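Local coordinates for protein prephenate dehydrogenase (Aquifex aeolicus, PDB 2G5C) that probably catalyses the NAD(+)-dependent oxidative decarboxylation of prephenate to 3-(4-hydroxyphenyl)pyruvate, a step of tyrosine biosynthesis, at residues Glu50-Ile55 with Glu59-Asp64; Gly14-Ser19 with Arg159-Val164. One frame throughout, in Å; residues are numbered along the deposited sequence.

Contact 1. Residues Glu50-Ile55 with Glu59-Asp64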
loop_
_atom_site.group_PDB
_atom_site.type_symbol
_atom_site.label_atom_id
_atom_site.label_comp_id
_atom_site.label_asym_id
_atom_site.label_seq_id
_atom_site.Cartn_x
_atom_site.Cartn_y
_atom_site.Cartn_z
ATOM N N GLU A 50 19.680 -24.942 23.953
ATOM C CA GLU A 50 20.875 -24.269 24.443
ATOM C C GLU A 50 21.459 -23.447 23.307
ATOM O O GLU A 50 21.206 -23.723 22.134
ATOM C CB GLU A 50 21.917 -25.291 24.917
ATOM C CG GLU A 50 23.259 -24.666 25.302
ATOM C CD GLU A 50 24.342 -25.690 25.605
ATOM O OE1 GLU A 50 25.486 -25.269 25.885
ATOM O OE2 GLU A 50 24.058 -26.909 25.565
ATOM N N GLY A 51 22.242 -22.435 23.654
ATOM C CA GLY A 51 22.841 -21.603 22.632
ATOM C C GLY A 51 24.175 -21.050 23.073
ATOM O O GLY A 51 24.573 -21.211 24.224
ATOM N N THR A 52 24.874 -20.403 22.150
ATOM C CA THR A 52 26.167 -19.813 22.459
ATOM C C THR A 52 26.358 -18.534 21.657
ATOM O O THR A 52 25.724 -18.335 20.618
ATOM C CB THR A 52 27.329 -20.790 22.145
ATOM O OG1 THR A 52 28.580 -20.176 22.486
ATOM C CG2 THR A 52 27.335 -21.161 20.662
ATOM N N THR A 53 27.228 -17.664 22.153
ATOM C CA THR A 53 27.511 -16.405 21.489
ATOM C C THR A 53 28.869 -16.524 20.811
ATOM O O THR A 53 29.345 -15.586 20.177
ATOM C CB THR A 53 27.543 -15.244 22.504
ATOM O OG1 THR A 53 27.533 -13.992 21.807
ATOM C CG2 THR A 53 28.793 -15.327 23.368
ATOM N N SER A 54 29.485 -17.692 20.954
ATOM C CA SER A 54 30.792 -17.956 20.363
ATOM C C SER A 54 30.686 -18.978 19.234
ATOM O O SER A 54 30.407 -20.154 19.473
ATOM C CB SER A 54 31.755 -18.471 21.434
ATOM O OG SER A 54 32.983 -18.865 20.851
ATOM N N ILE A 55 30.927 -18.521 18.009
ATOM C CA ILE A 55 30.843 -19.374 16.829
ATOM C C ILE A 55 31.668 -20.654 16.968
ATOM O O ILE A 55 31.271 -21.709 16.480
ATOM C CB ILE A 55 31.290 -18.595 15.557
ATOM C CG1 ILE A 55 31.139 -19.472 14.313
ATOM C CG2 ILE A 55 32.731 -18.139 15.703
ATOM C CD1 ILE A 55 29.719 -19.856 13.987
ATOM N N GLU A 59 30.824 -26.299 17.597
ATOM C CA GLU A 59 31.295 -27.672 17.410
ATOM C C GLU A 59 30.831 -28.595 18.534
ATOM O O GLU A 59 30.716 -29.802 18.335
ATOM C CB GLU A 59 32.823 -27.725 17.298
ATOM C CG GLU A 59 33.571 -27.699 18.621
ATOM C CD GLU A 59 35.052 -27.991 18.448
ATOM O OE1 GLU A 59 35.390 -28.927 17.685
ATOM O OE2 GLU A 59 35.879 -27.299 19.076
ATOM N N ASP A 60 30.557 -28.034 19.710
ATOM C CA ASP A 60 30.093 -28.845 20.833
ATOM C C ASP A 60 28.685 -29.351 20.561
ATOM O O ASP A 60 28.257 -30.359 21.123
ATOM C CB ASP A 60 30.109 -28.029 22.129
ATOM C CG ASP A 60 31.514 -27.763 22.636
ATOM O OD1 ASP A 60 31.675 -26.885 23.508
ATOM O OD2 ASP A 60 32.457 -28.435 22.171
ATOM N N PHE A 61 27.973 -28.646 19.687
ATOM C CA PHE A 61 26.607 -29.005 19.320
ATOM C C PHE A 61 26.613 -29.974 18.143
ATOM O O PHE A 61 25.601 -30.619 17.861
ATOM C CB PHE A 61 25.814 -27.758 18.905
ATOM C CG PHE A 61 25.781 -26.666 19.940
ATOM C CD1 PHE A 61 25.385 -25.378 19.582
ATOM C CD2 PHE A 61 26.115 -26.918 21.266
ATOM C CE1 PHE A 61 25.320 -24.355 20.525
ATOM C CE2 PHE A 61 26.055 -25.900 22.221
ATOM C CZ PHE A 61 25.655 -24.615 21.846
ATOM N N SER A 62 27.752 -30.060 17.457
ATOM C CA SER A 62 27.903 -30.926 16.287
ATOM C C SER A 62 26.612 -30.947 15.472
ATOM O O SER A 62 25.992 -31.990 15.289
ATOM C CB SER A 62 28.274 -32.347 16.714
ATOM O OG SER A 62 27.241 -32.932 17.485
ATOM N N PRO A 63 26.189 -29.780 14.969
ATOM C CA PRO A 63 24.958 -29.692 14.177
ATOM C C PRO A 63 25.062 -30.328 12.799
ATOM O O PRO A 63 26.092 -30.226 12.134
ATOM C CB PRO A 63 24.709 -28.190 14.105
ATOM C CG PRO A 63 26.099 -27.632 14.073
ATOM C CD PRO A 63 26.823 -28.455 15.114
ATOM N N ASP A 64 23.992 -30.998 12.380
ATOM C CA ASP A 64 23.967 -31.627 11.065
ATOM C C ASP A 64 22.937 -30.952 10.159
ATOM O O ASP A 64 22.810 -31.286 8.981
ATOM C CB ASP A 64 23.683 -33.126 11.192
ATOM C CG ASP A 64 22.522 -33.433 12.111
ATOM O OD1 ASP A 64 22.306 -34.631 12.395
ATOM O OD2 ASP A 64 21.830 -32.491 12.550
#

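Contact 2. Residues Gly14-Ser19 with Arg159-Val164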
loop_
_atom_site.group_PDB
_atom_site.type_symbol
_atom_site.label_atom_id
_atom_site.label_comp_id
_atom_site.label_asym_id
_atom_site.label_seq_id
_atom_site.Cartn_x
_atom_site.Cartn_y
_atom_site.Cartn_z
ATOM N N GLY A 14 13.739 -17.853 15.390
ATOM C CA GLY A 14 12.872 -18.335 16.449
ATOM C C GLY A 14 11.596 -18.976 15.937
ATOM O O GLY A 14 11.117 -19.947 16.518
ATOM N N SER A 15 11.041 -18.448 14.849
ATOM C CA SER A 15 9.806 -19.001 14.292
ATOM C C SER A 15 10.027 -20.389 13.707
ATOM O O SER A 15 9.189 -21.278 13.867
ATOM C CB SER A 15 9.231 -18.074 13.211
ATOM O OG SER A 15 8.802 -16.839 13.766
ATOM N N PHE A 16 11.149 -20.573 13.016
ATOM C CA PHE A 16 11.460 -21.872 12.431
ATOM C C PHE A 16 11.609 -22.895 13.547
ATOM O O PHE A 16 11.108 -24.014 13.448
ATOM C CB PHE A 16 12.762 -21.813 11.635
ATOM C CG PHE A 16 13.164 -23.137 11.040
ATOM C CD1 PHE A 16 12.454 -23.680 9.971
ATOM C CD2 PHE A 16 14.242 -23.846 11.557
ATOM C CE1 PHE A 16 12.813 -24.912 9.423
ATOM C CE2 PHE A 16 14.611 -25.079 11.019
ATOM C CZ PHE A 16 13.895 -25.612 9.949
ATOM N N ALA A 17 12.301 -22.499 14.609
ATOM C CA ALA A 17 12.531 -23.368 15.757
ATOM C C ALA A 17 11.218 -23.824 16.389
ATOM O O ALA A 17 11.022 -25.010 16.660
ATOM C CB ALA A 17 13.385 -22.640 16.796
ATOM N N LYS A 18 10.318 -22.876 16.621
ATOM C CA LYS A 18 9.034 -23.193 17.224
ATOM C C LYS A 18 8.193 -24.016 16.262
ATOM O O LYS A 18 7.503 -24.949 16.670
ATOM C CB LYS A 18 8.302 -21.906 17.601
ATOM C CG LYS A 18 9.090 -21.017 18.555
ATOM C CD LYS A 18 8.319 -19.765 18.937
ATOM C CE LYS A 18 7.085 -20.098 19.760
ATOM N NZ LYS A 18 6.351 -18.870 20.172
ATOM N N SER A 19 8.252 -23.671 14.982
ATOM C CA SER A 19 7.488 -24.399 13.983
ATOM C C SER A 19 7.996 -25.829 13.929
ATOM O O SER A 19 7.244 -26.755 13.626
ATOM C CB SER A 19 7.636 -23.742 12.608
ATOM O OG SER A 19 7.071 -22.442 12.596
ATOM N N ARG A 159 11.266 -31.321 2.271
ATOM C CA ARG A 159 10.358 -32.025 3.170
ATOM C C ARG A 159 10.204 -31.318 4.511
ATOM O O ARG A 159 9.112 -31.287 5.076
ATOM C CB ARG A 159 10.840 -33.460 3.408
ATOM C CG ARG A 159 10.781 -34.357 2.181
ATOM C CD ARG A 159 10.997 -35.821 2.570
ATOM N NE ARG A 159 11.002 -36.718 1.416
ATOM C CZ ARG A 159 11.937 -36.718 0.471
ATOM N NH1 ARG A 159 12.950 -35.864 0.540
ATOM N NH2 ARG A 159 11.864 -37.573 -0.543
ATOM N N VAL A 160 11.300 -30.759 5.021
ATOM C CA VAL A 160 11.277 -30.061 6.302
ATOM C C VAL A 160 10.334 -28.862 6.249
ATOM O O VAL A 160 9.479 -28.691 7.119
ATOM C CB VAL A 160 12.683 -29.564 6.697
ATOM C CG1 VAL A 160 12.626 -28.856 8.044
ATOM C CG2 VAL A 160 13.649 -30.736 6.751
ATOM N N TRP A 161 10.499 -28.029 5.228
ATOM C CA TRP A 161 9.645 -26.858 5.069
ATOM C C TRP A 161 8.181 -27.274 4.980
ATOM O O TRP A 161 7.309 -26.646 5.577
ATOM C CB TRP A 161 10.047 -26.087 3.816
ATOM C CG TRP A 161 11.221 -25.181 4.024
ATOM C CD1 TRP A 161 12.395 -25.191 3.331
ATOM C CD2 TRP A 161 11.304 -24.080 4.939
ATOM N NE1 TRP A 161 13.202 -24.161 3.751
ATOM C CE2 TRP A 161 12.556 -23.462 4.736
ATOM C CE3 TRP A 161 10.440 -23.554 5.910
ATOM C CZ2 TRP A 161 12.968 -22.340 5.468
ATOM C CZ3 TRP A 161 10.848 -22.441 6.637
ATOM C CH2 TRP A 161 12.100 -21.846 6.411
ATOM N N GLU A 162 7.917 -28.339 4.233
ATOM C CA GLU A 162 6.556 -28.838 4.082
ATOM C C GLU A 162 6.027 -29.320 5.430
ATOM O O GLU A 162 4.832 -29.225 5.704
ATOM C CB GLU A 162 6.518 -29.987 3.068
ATOM C CG GLU A 162 7.075 -29.618 1.702
ATOM C CD GLU A 162 6.941 -30.735 0.685
ATOM O OE1 GLU A 162 7.519 -31.822 0.896
ATOM O OE2 GLU A 162 6.254 -30.521 -0.334
ATOM N N ASP A 163 6.922 -29.833 6.269
ATOM C CA ASP A 163 6.535 -30.324 7.587
ATOM C C ASP A 163 6.098 -29.191 8.501
ATOM O O ASP A 163 5.422 -29.415 9.502
ATOM C CB ASP A 163 7.686 -31.099 8.230
ATOM C CG ASP A 163 7.835 -32.501 7.660
ATOM O OD1 ASP A 163 6.861 -33.280 7.747
ATOM O OD2 ASP A 163 8.918 -32.826 7.126
ATOM N N VAL A 164 6.496 -27.971 8.161
ATOM C CA VAL A 164 6.108 -26.814 8.951
ATOM C C VAL A 164 5.055 -26.018 8.183
ATOM O O VAL A 164 4.930 -24.808 8.346
ATOM C CB VAL A 164 7.321 -25.916 9.280
ATOM C CG1 VAL A 164 8.340 -26.704 10.095
ATOM C CG2 VAL A 164 7.951 -25.388 8.004
#

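Contact 1. Residues Glu50-Ile55 with Glu59-Asp64
The ring of Phe61 reaches across to strand 50-52 and meets Glu50, Gly51 and Thr52 in turn. Most of the contact is van der Waals packing round the far rim of this one ring. The CB of Phe61 is directed at the strand, and the ring presents CE1, CZ and CE2 to it. The methyl CG2 of Thr52 lies 3.8 Å from Phe61 CE1 and approaches the ring obliquely. The backbone carbon C of Gly51 sits at the ring edge, 4.1 Å from Phe61 CZ.

Glu50 adds a polar group at the same rim. Its side chain is fully extended, with CG anti to the backbone N (chi1 174°), and this brings the carboxylate to the ring edge at CE2. Glu50 OE1 comes to 3.8 Å from Phe61 CE2, near the ring plane. The carboxylate and ring planes are 65° apart.

No hydrogen bond joins the two segments. Thr52 OG1 accepts from Ser54 N at 3.1 Å with an N-H...O angle of 165°, which makes an ST turn where the strand ends. Thr52 thus splits its two branches, the hydroxyl to the turn and the methyl to the ring. A serine here would keep a hydroxyl but would probably leave a gap beside Phe61 CE1 where the methyl had packed.

Phe61 also stacks on Tyr30 of strand 28-32, and the backbone of Thr52 pairs with Gly31 and Asp33. Asp33 binds NAD, and the side chain of Thr52 lies about 9 Å from the bound cofactor. The chemistry implies that the loop meets the edge strand by ring packing alone, with the exposed carboxylate of Glu50 bordering a buried ring.

Contact 2. Residues Gly14-Ser19 with Arg159-Val164
Helix 11-22, which follows the glycine-rich turn of the Rossmann-type nucleotide-binding fold, packs here against the C-terminal end of helix 151-163. The edge of Phe16 points at one face of Trp161 in an edge-to-face arrangement. The Phe16 ring and the six-membered ring of Trp161 have centroids 5.3 Å apart and planes at 62°. Within this pair the nearest atoms are Phe16 CD1 and Trp161 CZ3, 3.9 Å apart. With CG anti to the backbone N (chi1 178°), the Phe16 ring extends from its helix toward the other.

Val160 closes on the rim of the same ring. Its CG1 lies near the ring plane, 4.0 Å from Phe16 CZ. Just past the end of helix 151-163, Val164 packs on Ser19, with Val164 CG1 3.9 Å from Ser19 CB. The hydroxyl of Ser19 turns back to its own helix: Ser19 OG gives a 2.7 Å hydrogen bond to Ser15 O, so the buried hydroxyl has a partner. Ser15 O also accepts from Ser19 N, on the other face of its carbonyl plane.

Ser23 OG is hydrogen-bonded to both Ser19 O and Asp163 O and bridges the two segments, its one proton probably shared or alternating. On the sheet side, Phe16 and Val160 touch Phe65 of strand 65-68, while Trp161 spreads over Met67 of that strand, Val141 and Leu143 of strand 140-143, and Val168 of strand 167-170.

In the fold
Both contacts belong to the nucleotide-binding domain, with centres about 19 Å apart, and they do not touch. Contact 2 is core: all its touching residues are buried, and it joins two helices far apart in sequence. Contact 1 is only partly buried and joins near neighbours in the chain at an outermost strand of the sheet. The two hold different elements. Strand 65-68 relates them, since it follows the loop of contact 1 and underlies the helices of contact 2. Each centres on a phenylalanine and has no hydrogen bond between its segments. The surroundings differ: a tryptophan and a valine in the interior, a threonine methyl and an exposed carboxylate toward the surface.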